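Local coordinates for protein bifunctional cytochrome P450/NADPH--P450 reductase (Deinococcus aerius, PDB 7F3H) that probably hydroxylates organic substrates at its heme iron, with electrons from NADPH delivered by a fused reductase, as a self-sufficient cytochrome P450, at residues K133-Q138 and Q424-S429; M148-L153 and D169-H174; I156-S159 and Y163-R166; A325-S330 and I379-S384. One frame throughout, in Å; residues are numbered along the deposited sequence.

Interaction 1 of 4, residues K133-Q138 and Q424-S429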
loop_
_atom_site.group_PDB
_atom_site.type_symbol
_atom_site.label_atom_id
_atom_site.label_comp_id
_atom_site.label_asym_id
_atom_site.label_seq_id
_atom_site.Cartn_x
_atom_site.Cartn_y
_atom_site.Cartn_z
ATOM N N LYS A 133 14.712 14.114 -12.939
ATOM C CA LYS A 133 15.567 14.285 -11.770
ATOM C C LYS A 133 16.735 13.308 -11.807
ATOM O O LYS A 133 17.892 13.701 -11.625
ATOM C CB LYS A 133 14.763 14.103 -10.484
ATOM C CG LYS A 133 15.568 14.475 -9.238
ATOM C CD LYS A 133 14.753 14.268 -7.959
ATOM C CE LYS A 133 15.582 14.458 -6.698
ATOM N NZ LYS A 133 14.857 13.944 -5.512
ATOM N N TRP A 134 16.460 12.039 -12.114
ATOM C CA TRP A 134 17.541 11.069 -12.088
ATOM C C TRP A 134 18.526 11.352 -13.210
ATOM O O TRP A 134 19.742 11.257 -13.002
ATOM C CB TRP A 134 16.975 9.654 -12.154
ATOM C CG TRP A 134 16.257 9.228 -10.899
ATOM C CD1 TRP A 134 15.835 10.029 -9.868
ATOM C CD2 TRP A 134 15.843 7.892 -10.556
ATOM N NE1 TRP A 134 15.188 9.269 -8.904
ATOM C CE2 TRP A 134 15.178 7.961 -9.307
ATOM C CE3 TRP A 134 15.958 6.646 -11.193
ATOM C CZ2 TRP A 134 14.643 6.833 -8.686
ATOM C CZ3 TRP A 134 15.426 5.534 -10.577
ATOM C CH2 TRP A 134 14.779 5.630 -9.334
ATOM N N GLU A 135 18.030 11.844 -14.362
ATOM C CA GLU A 135 18.969 12.269 -15.399
ATOM C C GLU A 135 19.888 13.340 -14.847
ATOM O O GLU A 135 21.116 13.254 -14.979
ATOM C CB GLU A 135 18.248 12.805 -16.633
ATOM C CG GLU A 135 18.067 11.856 -17.782
ATOM C CD GLU A 135 17.243 12.474 -18.931
ATOM O OE1 GLU A 135 16.277 13.243 -18.675
ATOM O OE2 GLU A 135 17.615 12.243 -20.105
ATOM N N ARG A 136 19.299 14.320 -14.155
ATOM C CA ARG A 136 20.024 15.485 -13.673
ATOM C C ARG A 136 21.072 15.128 -12.641
ATOM O O ARG A 136 22.028 15.890 -12.482
ATOM C CB ARG A 136 19.045 16.483 -13.039
ATOM C CG ARG A 136 18.226 17.283 -14.037
ATOM C CD ARG A 136 17.347 18.350 -13.366
ATOM N NE ARG A 136 15.954 17.937 -13.183
ATOM C CZ ARG A 136 15.380 17.854 -11.990
ATOM N NH1 ARG A 136 16.102 18.146 -10.910
ATOM N NH2 ARG A 136 14.104 17.490 -11.870
ATOM N N THR A 137 20.941 13.980 -11.945
ATOM C CA THR A 137 21.805 13.741 -10.791
ATOM C C THR A 137 22.617 12.455 -10.904
ATOM O O THR A 137 23.138 11.977 -9.890
ATOM C CB THR A 137 20.996 13.770 -9.490
ATOM O OG1 THR A 137 19.947 12.804 -9.537
ATOM C CG2 THR A 137 20.381 15.156 -9.267
ATOM N N GLN A 138 22.769 11.926 -12.126
ATOM C CA GLN A 138 23.528 10.715 -12.393
ATOM C C GLN A 138 24.821 10.696 -11.580
ATOM O O GLN A 138 25.500 11.716 -11.442
ATOM C CB GLN A 138 23.860 10.632 -13.889
ATOM C CG GLN A 138 22.730 10.219 -14.798
ATOM C CD GLN A 138 23.166 10.169 -16.263
ATOM O OE1 GLN A 138 23.947 9.297 -16.675
ATOM N NE2 GLN A 138 22.658 11.106 -17.058
ATOM N N GLN A 424 13.979 1.892 -19.091
ATOM C CA GLN A 424 14.314 2.428 -20.401
ATOM C C GLN A 424 15.556 3.308 -20.332
ATOM O O GLN A 424 16.481 3.154 -21.137
ATOM C CB GLN A 424 13.131 3.199 -20.989
ATOM C CG GLN A 424 13.417 3.621 -22.444
ATOM C CD GLN A 424 12.491 4.696 -22.978
ATOM O OE1 GLN A 424 11.731 5.355 -22.240
ATOM N NE2 GLN A 424 12.535 4.869 -24.282
ATOM N N LYS A 425 15.610 4.219 -19.350
ATOM C CA LYS A 425 16.716 5.183 -19.332
ATOM C C LYS A 425 17.960 4.685 -18.599
ATOM O O LYS A 425 19.077 4.983 -19.012
ATOM C CB LYS A 425 16.271 6.504 -18.709
ATOM C CG LYS A 425 16.973 7.743 -19.250
ATOM C CD LYS A 425 16.240 8.210 -20.497
ATOM C CE LYS A 425 16.702 9.596 -20.966
ATOM N NZ LYS A 425 18.162 9.844 -21.175
ATOM N N PHE A 426 17.806 3.942 -17.513
ATOM C CA PHE A 426 18.868 3.875 -16.506
ATOM C C PHE A 426 19.430 2.472 -16.333
ATOM O O PHE A 426 18.677 1.492 -16.257
ATOM C CB PHE A 426 18.334 4.430 -15.183
ATOM C CG PHE A 426 18.049 5.907 -15.252
ATOM C CD1 PHE A 426 18.996 6.779 -15.798
ATOM C CD2 PHE A 426 16.834 6.425 -14.825
ATOM C CE1 PHE A 426 18.742 8.143 -15.885
ATOM C CE2 PHE A 426 16.574 7.785 -14.894
ATOM C CZ PHE A 426 17.526 8.648 -15.430
ATOM N N ALA A 427 20.761 2.397 -16.295
ATOM C CA ALA A 427 21.497 1.286 -15.704
ATOM C C ALA A 427 21.526 1.461 -14.187
ATOM O O ALA A 427 22.043 2.468 -13.687
ATOM C CB ALA A 427 22.920 1.237 -16.248
ATOM N N LEU A 428 20.996 0.457 -13.476
ATOM C CA LEU A 428 20.926 0.430 -12.020
ATOM C C LEU A 428 22.236 -0.074 -11.431
ATOM O O LEU A 428 22.914 -0.930 -12.019
ATOM C CB LEU A 428 19.787 -0.489 -11.570
ATOM C CG LEU A 428 18.338 -0.173 -11.996
ATOM C CD1 LEU A 428 17.305 -0.865 -11.064
ATOM C CD2 LEU A 428 18.054 1.369 -12.105
ATOM N N SER A 429 22.599 0.469 -10.273
ATOM C CA SER A 429 23.882 0.206 -9.652
ATOM C C SER A 429 23.731 0.306 -8.130
ATOM O O SER A 429 22.977 1.151 -7.615
ATOM C CB SER A 429 24.902 1.199 -10.217
ATOM O OG SER A 429 26.104 1.195 -9.498
#
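The last turn of helix 113-137 runs past the point where helix 408-425 gives way to strand 426-429, and the CA atoms of Glu-135 and Lys-425 are the nearest such pair, 8.4 Å apart. Within the cytochrome P450 fold this ties a helix end to a small antiparallel three-stranded sheet, in which 426-429 is an outer strand beside 450-455. The junction is a worked example of two adjacent residues sharing a task: Phe-426 supplies the apolar part, Lys-425 the charge. Phe-426 has CG anti to its carbonyl carbon (chi1 -67°), which carries the ring to the helix. There CE2 lies 3.3 Å from Trp-134 CB, and CZ comes within 3.4 Å of the backbone N of Glu-135. The indole and phenyl planes meet obliquely, at 42°, with CD2 of the phenylalanine at the rim of the indole. The polar end of Trp-134 is engaged elsewhere, NE1 bonding to Asp-147. One face of the Phe-426 ring is covered by CB of Lys-425, whose chain then bends at chi2 and chi4 to bring its ammonium to Glu-135. That ammonium also pairs with Glu-455, and the two carboxylates it draws together lie close to each other. An alanine in place of Glu-135 would remove one of these partners and would probably weaken the tie between helix and junction, leaving Lys-425 dependent on Glu-455. The bridge itself is short: Lys-425 NZ donates to Glu-135 OE2 at 2.7 Å, arriving above the carboxylate plane, 36° out of it.

Interaction 2 of 4, residues M148-L153 and D169-H174; sequences MTRLTL and DKDELH
Two oxygens of one residue gather at NH2 of Arg-150. The carboxylate of Asp-171 forms a long salt bridge, with a weak hydrogen bond from Arg-150 NH2 to Asp-171 OD1 at 3.4 Å and an N-H...O angle of 137°. The carbonyl of the same residue stands at the edge of the guanidinium, in its plane, with Asp-171 O 2.5 Å from Arg-150 NH2. Such a meeting illustrates how one long basic side chain can span from a helix to a neighbouring loop. Extended from CG to NE, the arginine projects well beyond its helix. Asp-171 answers by folding back: its CB points away from the helix, but CG lies anti to the backbone N (chi1 -176°), and OD1 returns to the arginine. Leu-173 adds the apolar share, CD2 approaching Arg-150 NE obliquely at 4.2 Å. The stronger polar partners of the arginine lie on its own helix, where NH1 makes salt bridges to Asp-146 and Asp-147, while NE bonds weakly to the carbonyl of Ser-167. A leucine in place of Arg-150 would probably leave Asp-146 without this countercharge and the turn around Asp-171 less firmly attached to the helix. The loop side is largely solvent-exposed, so the contact lies at the surface. Behind it, helix 144-161 packs through Met-148, Leu-151 and Leu-153 against helices 113-137, 254-285 and 175-190. The loop leads directly into helix 175-190, whose start is capped by the N-cap residue His-174, ND1 meeting the backbone N of Phe-176.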
loop_
_atom_site.group_PDB
_atom_site.type_symbol
_atom_site.label_atom_id
_atom_site.label_comp_id
_atom_site.label_asym_id
_atom_site.label_seq_id
_atom_site.Cartn_x
_atom_site.Cartn_y
_atom_site.Cartn_z
ATOM N N MET A 148 10.398 7.711 -4.665
ATOM C CA MET A 148 9.155 6.989 -4.939
ATOM C C MET A 148 7.961 7.653 -4.238
ATOM O O MET A 148 6.870 7.740 -4.817
ATOM C CB MET A 148 9.289 5.520 -4.505
ATOM C CG MET A 148 10.292 4.701 -5.307
ATOM S SD MET A 148 10.101 4.827 -7.118
ATOM C CE MET A 148 11.597 5.636 -7.614
ATOM N N THR A 149 8.146 8.111 -2.991
ATOM C CA THR A 149 7.106 8.887 -2.310
ATOM C C THR A 149 6.767 10.165 -3.043
ATOM O O THR A 149 5.588 10.520 -3.155
ATOM C CB THR A 149 7.519 9.183 -0.871
ATOM O OG1 THR A 149 7.491 7.972 -0.103
ATOM C CG2 THR A 149 6.755 10.357 -0.250
ATOM N N ARG A 150 7.777 10.881 -3.530
ATOM C CA ARG A 150 7.486 11.997 -4.420
ATOM C C ARG A 150 6.634 11.547 -5.609
ATOM O O ARG A 150 5.573 12.139 -5.888
ATOM C CB ARG A 150 8.782 12.627 -4.910
ATOM C CG ARG A 150 9.589 13.291 -3.829
ATOM C CD ARG A 150 10.742 14.050 -4.445
ATOM N NE ARG A 150 11.164 15.114 -3.549
ATOM C CZ ARG A 150 12.205 14.990 -2.740
ATOM N NH1 ARG A 150 12.903 13.864 -2.752
ATOM N NH2 ARG A 150 12.564 15.981 -1.937
ATOM N N LEU A 151 7.076 10.488 -6.310
ATOM C CA LEU A 151 6.353 9.989 -7.475
ATOM C C LEU A 151 4.888 9.765 -7.147
ATOM O O LEU A 151 4.001 10.335 -7.788
ATOM C CB LEU A 151 6.984 8.697 -8.003
ATOM C CG LEU A 151 6.206 7.925 -9.091
ATOM C CD1 LEU A 151 6.249 8.652 -10.436
ATOM C CD2 LEU A 151 6.766 6.507 -9.252
ATOM N N THR A 152 4.622 8.959 -6.119
ATOM C CA THR A 152 3.258 8.522 -5.844
ATOM C C THR A 152 2.401 9.655 -5.273
ATOM O O THR A 152 1.243 9.803 -5.662
ATOM C CB THR A 152 3.279 7.301 -4.919
ATOM O OG1 THR A 152 4.010 7.604 -3.720
ATOM C CG2 THR A 152 3.937 6.119 -5.628
ATOM N N LEU A 153 2.953 10.500 -4.393
ATOM C CA LEU A 153 2.199 11.659 -3.929
ATOM C C LEU A 153 1.802 12.558 -5.091
ATOM O O LEU A 153 0.638 12.933 -5.221
ATOM C CB LEU A 153 2.999 12.437 -2.903
ATOM C CG LEU A 153 2.939 11.930 -1.467
ATOM C CD1 LEU A 153 3.837 12.795 -0.550
ATOM C CD2 LEU A 153 1.487 11.855 -0.955
ATOM N N ASP A 169 10.871 19.304 -8.538
ATOM C CA ASP A 169 11.534 20.577 -8.815
ATOM C C ASP A 169 12.413 21.017 -7.650
ATOM O O ASP A 169 13.322 21.816 -7.851
ATOM C CB ASP A 169 10.514 21.697 -9.109
ATOM C CG ASP A 169 9.863 21.575 -10.491
ATOM O OD1 ASP A 169 10.488 21.033 -11.417
ATOM O OD2 ASP A 169 8.712 22.029 -10.656
ATOM N N LYS A 170 12.170 20.504 -6.446
ATOM C CA LYS A 170 12.794 21.016 -5.230
ATOM C C LYS A 170 12.973 19.879 -4.243
ATOM O O LYS A 170 12.277 18.869 -4.284
ATOM C CB LYS A 170 11.931 22.057 -4.473
ATOM C CG LYS A 170 11.706 23.444 -5.036
ATOM C CD LYS A 170 10.784 24.275 -4.073
ATOM C CE LYS A 170 11.318 24.283 -2.626
ATOM N NZ LYS A 170 10.399 24.897 -1.608
ATOM N N ASP A 171 13.892 20.082 -3.328
ATOM C CA ASP A 171 14.121 19.090 -2.308
ATOM C C ASP A 171 13.011 19.159 -1.270
ATOM O O ASP A 171 12.672 18.147 -0.619
ATOM C CB ASP A 171 15.501 19.313 -1.692
ATOM C CG ASP A 171 15.875 18.260 -0.678
ATOM O OD1 ASP A 171 15.617 17.067 -0.957
ATOM O OD2 ASP A 171 16.478 18.611 0.371
ATOM N N GLU A 172 12.537 20.375 -0.991
ATOM C CA GLU A 172 11.827 20.526 0.255
ATOM C C GLU A 172 10.395 20.161 -0.207
ATOM O O GLU A 172 9.973 20.617 -1.279
ATOM C CB GLU A 172 11.758 21.966 0.773
ATOM C CG GLU A 172 11.861 21.998 2.359
ATOM C CD GLU A 172 11.270 23.224 3.059
ATOM O OE1 GLU A 172 10.355 23.959 3.030
ATOM O OE2 GLU A 172 12.271 24.115 2.976
ATOM N N LEU A 173 9.633 19.352 0.530
ATOM C CA LEU A 173 8.294 19.115 -0.048
ATOM C C LEU A 173 7.377 20.319 0.188
ATOM O O LEU A 173 7.631 21.131 1.067
ATOM C CB LEU A 173 7.621 17.874 0.521
ATOM C CG LEU A 173 8.072 16.490 0.106
ATOM C CD1 LEU A 173 7.394 15.494 1.011
ATOM C CD2 LEU A 173 7.713 16.187 -1.367
ATOM N N HIS A 174 6.310 20.438 -0.622
ATOM C CA HIS A 174 5.253 21.425 -0.379
ATOM C C HIS A 174 4.716 21.301 1.048
ATOM O O HIS A 174 4.585 20.179 1.563
ATOM C CB HIS A 174 4.099 21.224 -1.372
ATOM C CG HIS A 174 3.032 22.277 -1.337
ATOM N ND1 HIS A 174 2.198 22.470 -0.251
ATOM C CD2 HIS A 174 2.598 23.128 -2.296
ATOM C CE1 HIS A 174 1.320 23.419 -0.532
ATOM N NE2 HIS A 174 1.540 23.828 -1.769
#

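Interaction 3 of 4, residues I156-S159 and Y163-R166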
loop_
_atom_site.group_PDB
_atom_site.type_symbol
_atom_site.label_atom_id
_atom_site.label_comp_id
_atom_site.label_asym_id
_atom_site.label_seq_id
_atom_site.Cartn_x
_atom_site.Cartn_y
_atom_site.Cartn_z
ATOM N N ILE A 156 -0.884 10.670 -7.336
ATOM C CA ILE A 156 -2.212 10.567 -6.775
ATOM C C ILE A 156 -2.817 11.966 -6.604
ATOM O O ILE A 156 -4.014 12.134 -6.808
ATOM C CB ILE A 156 -2.190 9.718 -5.482
ATOM C CG1 ILE A 156 -3.580 9.182 -5.185
ATOM C CG2 ILE A 156 -1.787 10.517 -4.296
ATOM C CD1 ILE A 156 -4.202 8.418 -6.363
ATOM N N SER A 157 -2.004 13.004 -6.331
ATOM C CA SER A 157 -2.514 14.379 -6.184
ATOM C C SER A 157 -3.021 14.948 -7.506
ATOM O O SER A 157 -4.059 15.624 -7.543
ATOM C CB SER A 157 -1.427 15.296 -5.609
ATOM O OG SER A 157 -1.026 14.903 -4.302
ATOM N N LEU A 158 -2.280 14.716 -8.587
ATOM C CA LEU A 158 -2.689 15.179 -9.910
ATOM C C LEU A 158 -3.940 14.451 -10.396
ATOM O O LEU A 158 -4.888 15.080 -10.885
ATOM C CB LEU A 158 -1.549 14.959 -10.905
ATOM C CG LEU A 158 -1.643 15.577 -12.310
ATOM C CD1 LEU A 158 -1.987 17.097 -12.259
ATOM C CD2 LEU A 158 -0.408 15.269 -13.212
ATOM N N SER A 159 -3.976 13.116 -10.252
ATOM C CA SER A 159 -5.157 12.387 -10.698
ATOM C C SER A 159 -6.313 12.591 -9.752
ATOM O O SER A 159 -7.475 12.494 -10.163
ATOM C CB SER A 159 -4.871 10.899 -10.812
ATOM O OG SER A 159 -4.144 10.622 -11.978
ATOM N N TYR A 163 -4.051 18.774 -8.665
ATOM C CA TYR A 163 -3.113 19.718 -8.090
ATOM C C TYR A 163 -1.688 19.168 -8.199
ATOM O O TYR A 163 -1.433 17.966 -8.005
ATOM C CB TYR A 163 -3.623 20.112 -6.681
ATOM C CG TYR A 163 -2.806 21.040 -5.845
ATOM C CD1 TYR A 163 -1.697 21.675 -6.355
ATOM C CD2 TYR A 163 -3.464 21.734 -4.804
ATOM C CE1 TYR A 163 -1.030 22.633 -5.650
ATOM C CE2 TYR A 163 -2.846 22.768 -4.108
ATOM C CZ TYR A 163 -1.623 23.208 -4.546
ATOM O OH TYR A 163 -0.954 24.228 -3.898
ATOM N N ARG A 164 -0.793 20.057 -8.658
ATOM C CA ARG A 164 0.597 19.772 -9.014
ATOM C C ARG A 164 1.506 20.286 -7.910
ATOM O O ARG A 164 1.867 21.467 -7.901
ATOM C CB ARG A 164 0.931 20.477 -10.331
ATOM C CG ARG A 164 0.337 19.830 -11.569
ATOM C CD ARG A 164 0.925 20.461 -12.843
ATOM N NE ARG A 164 0.633 19.706 -14.061
ATOM C CZ ARG A 164 -0.572 19.575 -14.618
ATOM N NH1 ARG A 164 -1.644 20.147 -14.079
ATOM N NH2 ARG A 164 -0.714 18.855 -15.723
ATOM N N PHE A 165 1.961 19.385 -7.039
ATOM C CA PHE A 165 2.886 19.727 -5.966
ATOM C C PHE A 165 4.322 19.855 -6.434
ATOM O O PHE A 165 5.163 20.371 -5.678
ATOM C CB PHE A 165 2.791 18.683 -4.855
ATOM C CG PHE A 165 1.526 18.792 -4.061
ATOM C CD1 PHE A 165 1.311 19.887 -3.245
ATOM C CD2 PHE A 165 0.545 17.821 -4.153
ATOM C CE1 PHE A 165 0.138 20.006 -2.508
ATOM C CE2 PHE A 165 -0.628 17.922 -3.425
ATOM C CZ PHE A 165 -0.838 19.024 -2.604
ATOM N N ARG A 166 4.612 19.400 -7.655
ATOM C CA ARG A 166 5.926 19.551 -8.279
ATOM C C ARG A 166 7.054 19.138 -7.340
ATOM O O ARG A 166 8.032 19.866 -7.144
ATOM C CB ARG A 166 6.108 20.988 -8.746
ATOM C CG ARG A 166 4.919 21.494 -9.574
ATOM C CD ARG A 166 5.291 22.706 -10.395
ATOM N NE ARG A 166 4.076 23.416 -10.765
ATOM C CZ ARG A 166 3.501 23.342 -11.953
ATOM N NH1 ARG A 166 4.046 22.611 -12.929
ATOM N NH2 ARG A 166 2.382 24.023 -12.168
#
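The ring of Phe-165 is met in two ways: the hydroxyl of Ser-157 sits at its edge, in the ring plane, with OG 3.2 Å from Phe-165 CE2, while Tyr-163 covers one face, its CG 4.3 Å above the plane and offset toward the rim. The tyrosine ring in turn has Phe-165 CE1 over its centre. A third flat group, the guanidinium of Arg-164, carries a methyl on one face, since Leu-158 CD1 lies 3.6 Å above it, displaced from the middle. Here the chain turns back just after its helix, and the ends of Arg-164 and Phe-165 return to it, while Tyr-163 lies on Phe-165. Ser-157 turns OG anti to its carbonyl carbon (chi1 -63°), and from there the hydroxyl bonds to the carbonyl of Leu-153 one turn earlier; its polar need is thus met within the helix while its flank lies against the phenylalanine. Arg-164, extended from CG to NE, passes obliquely over Leu-158, whose CD1 also touches Arg-164 CG at 3.7 Å, and the far end forms a salt bridge through NH2 with Glu-125. A single backbone bond closes the reversal: Tyr-163 N donates to Ser-157 O, weak at 3.3 Å although nearly straight at 170°, spanning six residues. The contact sits at the end of helix 144-161, where Ile-156 on another side touches the heme and helix 254-285. Leu-158 faces helix 113-137, and Phe-165 reaches the start of helix 175-190, meeting His-174 edge-to-face and packing against Phe-176.

Interaction 4 of 4, residues A325-S330 and I379-S384; sequences ALRFWS and IDRWTS
Arg-327 and Arg-381 approach with their chains at about a right angle, and their guanidinium planes are inclined by 44°. One nitrogen thereby comes over the other group: Arg-327 NH2 lies above the face of the Arg-381 guanidinium, toward its rim, and is 3.1 Å from Arg-381 NH1. Both arginines are gathered round a carboxylate, that of Glu-324, which Arg-327 engages through NE and Arg-381 through NH1, so the shared anion probably offsets their charges. Carbonyl oxygens take up further N-H groups: those of His-365 and Pro-374 hold NH1 and NH2 of Arg-327, and that of Asn-373 holds NH2 of Arg-381. Arg-327 leaves helix 317-329 with CG anti to the backbone N (chi1 -168°) and bends at chi3, which turns its guanidinium across the neighbouring chain. Trp-382 supports the pair from the loop. Its CZ2 is 4.1 Å from Arg-327 CD, which stands at the ring edge, and Arg-381 CB covers one face. The indole NE1 also bonds to Glu-324, giving that carboxylate a third donor residue. With Leu-326 beside the heme and the side chain of Arg-327 about 11 Å from it, this buried cluster is the Glu-Arg-Arg triad of cytochromes P450, in which the ExxR motif of helix K, here Glu-324 and Arg-327, is joined to the arginine of the meander loop, here Arg-381.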
loop_
_atom_site.group_PDB
_atom_site.type_symbol
_atom_site.label_atom_id
_atom_site.label_comp_id
_atom_site.label_asym_id
_atom_site.label_seq_id
_atom_site.Cartn_x
_atom_site.Cartn_y
_atom_site.Cartn_z
ATOM N N ALA A 325 6.803 -9.377 -6.315
ATOM C CA ALA A 325 7.331 -8.473 -5.295
ATOM C C ALA A 325 6.310 -8.288 -4.187
ATOM O O ALA A 325 6.652 -8.356 -3.002
ATOM C CB ALA A 325 7.717 -7.124 -5.903
ATOM N N LEU A 326 5.028 -8.161 -4.559
ATOM C CA LEU A 326 3.962 -8.086 -3.567
ATOM C C LEU A 326 3.815 -9.410 -2.810
ATOM O O LEU A 326 3.343 -9.421 -1.675
ATOM C CB LEU A 326 2.648 -7.694 -4.243
ATOM C CG LEU A 326 2.462 -6.227 -4.664
ATOM C CD1 LEU A 326 1.125 -6.003 -5.335
ATOM C CD2 LEU A 326 2.617 -5.239 -3.509
ATOM N N ARG A 327 4.214 -10.536 -3.399
ATOM C CA ARG A 327 4.221 -11.747 -2.576
ATOM C C ARG A 327 5.341 -11.715 -1.528
ATOM O O ARG A 327 5.113 -12.073 -0.373
ATOM C CB ARG A 327 4.315 -13.012 -3.434
ATOM C CG ARG A 327 4.031 -14.290 -2.641
ATOM C CD ARG A 327 4.112 -15.519 -3.519
ATOM N NE ARG A 327 5.494 -15.812 -3.883
ATOM C CZ ARG A 327 6.350 -16.462 -3.102
ATOM N NH1 ARG A 327 5.959 -16.893 -1.908
ATOM N NH2 ARG A 327 7.601 -16.650 -3.510
ATOM N N PHE A 328 6.566 -11.299 -1.904
ATOM C CA PHE A 328 7.637 -11.169 -0.910
ATOM C C PHE A 328 7.388 -10.046 0.096
ATOM O O PHE A 328 7.723 -10.205 1.274
ATOM C CB PHE A 328 9.025 -10.886 -1.509
ATOM C CG PHE A 328 9.794 -12.088 -1.944
ATOM C CD1 PHE A 328 9.255 -13.357 -1.855
ATOM C CD2 PHE A 328 11.160 -11.970 -2.177
ATOM C CE1 PHE A 328 9.998 -14.477 -2.206
ATOM C CE2 PHE A 328 11.936 -13.080 -2.503
ATOM C CZ PHE A 328 11.341 -14.349 -2.522
ATOM N N TRP A 329 6.910 -8.878 -0.347
ATOM C CA TRP A 329 6.980 -7.651 0.469
ATOM C C TRP A 329 5.718 -6.792 0.289
ATOM O O TRP A 329 5.765 -5.618 -0.057
ATOM C CB TRP A 329 8.250 -6.852 0.139
ATOM C CG TRP A 329 9.513 -7.516 0.633
ATOM C CD1 TRP A 329 10.504 -8.091 -0.120
ATOM C CD2 TRP A 329 9.899 -7.689 2.007
ATOM N NE1 TRP A 329 11.490 -8.611 0.711
ATOM C CE2 TRP A 329 11.127 -8.389 2.017
ATOM C CE3 TRP A 329 9.327 -7.306 3.227
ATOM C CZ2 TRP A 329 11.789 -8.708 3.196
ATOM C CZ3 TRP A 329 9.983 -7.632 4.399
ATOM C CH2 TRP A 329 11.205 -8.322 4.377
ATOM N N SER A 330 4.560 -7.414 0.514
ATOM C CA SER A 330 3.280 -6.707 0.545
ATOM C C SER A 330 3.298 -5.597 1.601
ATOM O O SER A 330 3.572 -5.843 2.788
ATOM C CB SER A 330 2.181 -7.739 0.815
ATOM O OG SER A 330 0.887 -7.245 0.598
ATOM N N ILE A 379 9.089 -15.210 -10.976
ATOM C CA ILE A 379 8.006 -14.486 -11.639
ATOM C C ILE A 379 7.149 -15.399 -12.503
ATOM O O ILE A 379 6.014 -15.022 -12.873
ATOM C CB ILE A 379 8.531 -13.296 -12.466
ATOM C CG1 ILE A 379 9.411 -13.734 -13.627
ATOM C CG2 ILE A 379 9.348 -12.295 -11.627
ATOM C CD1 ILE A 379 9.539 -12.642 -14.676
ATOM N N ASP A 380 7.614 -16.625 -12.786
ATOM C CA ASP A 380 6.783 -17.532 -13.582
ATOM C C ASP A 380 5.580 -18.058 -12.803
ATOM O O ASP A 380 4.662 -18.607 -13.420
ATOM C CB ASP A 380 7.613 -18.723 -14.097
ATOM C CG ASP A 380 8.411 -18.389 -15.366
ATOM O OD1 ASP A 380 8.348 -17.228 -15.824
ATOM O OD2 ASP A 380 9.112 -19.283 -15.901
ATOM N N ARG A 381 5.546 -17.888 -11.473
ATOM C CA ARG A 381 4.337 -18.177 -10.712
ATOM C C ARG A 381 3.142 -17.437 -11.262
ATOM O O ARG A 381 2.008 -17.834 -10.973
ATOM C CB ARG A 381 4.487 -17.793 -9.232
ATOM C CG ARG A 381 5.639 -18.463 -8.525
ATOM C CD ARG A 381 5.889 -17.916 -7.111
ATOM N NE ARG A 381 6.209 -19.048 -6.249
ATOM C CZ ARG A 381 7.398 -19.295 -5.722
ATOM N NH1 ARG A 381 8.413 -18.485 -5.923
ATOM N NH2 ARG A 381 7.562 -20.361 -4.979
ATOM N N TRP A 382 3.364 -16.360 -12.034
ATOM C CA TRP A 382 2.319 -15.389 -12.323
ATOM C C TRP A 382 1.916 -15.348 -13.792
ATOM O O TRP A 382 1.139 -14.459 -14.180
ATOM C CB TRP A 382 2.771 -13.999 -11.836
ATOM C CG TRP A 382 3.017 -14.024 -10.352
ATOM C CD1 TRP A 382 4.229 -14.007 -9.710
ATOM C CD2 TRP A 382 2.020 -14.144 -9.327
ATOM N NE1 TRP A 382 4.043 -14.099 -8.351
ATOM C CE2 TRP A 382 2.701 -14.182 -8.086
ATOM C CE3 TRP A 382 0.610 -14.205 -9.337
ATOM C CZ2 TRP A 382 2.030 -14.291 -6.869
ATOM C CZ3 TRP A 382 -0.064 -14.308 -8.121
ATOM C CH2 TRP A 382 0.650 -14.342 -6.901
ATOM N N THR A 383 2.364 -16.317 -14.610
ATOM C CA THR A 383 1.785 -16.488 -15.945
ATOM C C THR A 383 0.306 -16.849 -15.788
ATOM O O THR A 383 -0.102 -17.374 -14.752
ATOM C CB THR A 383 2.507 -17.595 -16.722
ATOM O OG1 THR A 383 2.128 -18.868 -16.184
ATOM C CG2 THR A 383 4.039 -17.457 -16.613
ATOM N N SER A 384 -0.515 -16.519 -16.802
ATOM C CA SER A 384 -1.935 -16.895 -16.749
ATOM C C SER A 384 -2.135 -18.334 -16.314
ATOM O O SER A 384 -3.015 -18.636 -15.507
ATOM C CB SER A 384 -2.653 -16.630 -18.081
ATOM O OG SER A 384 -2.731 -15.241 -18.355
#

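The four contacts run from surface to interior. Interaction 2 is a surface contact, where one arginine meets a largely exposed loop; interaction 1 is partly buried and combines an ion pair with aromatic packing. Interactions 3 and 4 are buried, the former made of a hydroxyl at a ring edge, a methyl on a guanidinium and one weak backbone bond, the latter built on charged groups sharing an anion. Interactions 2 and 3 both use helix 144-161 and touch where His-174 meets Tyr-163 and Phe-165. Interaction 1 joins this group through Trp-134, which packs on Met-148. Interaction 4 stands apart, its centre about 26 Å or more from the centres of the other three, yet like interaction 3 it includes a residue that touches the heme.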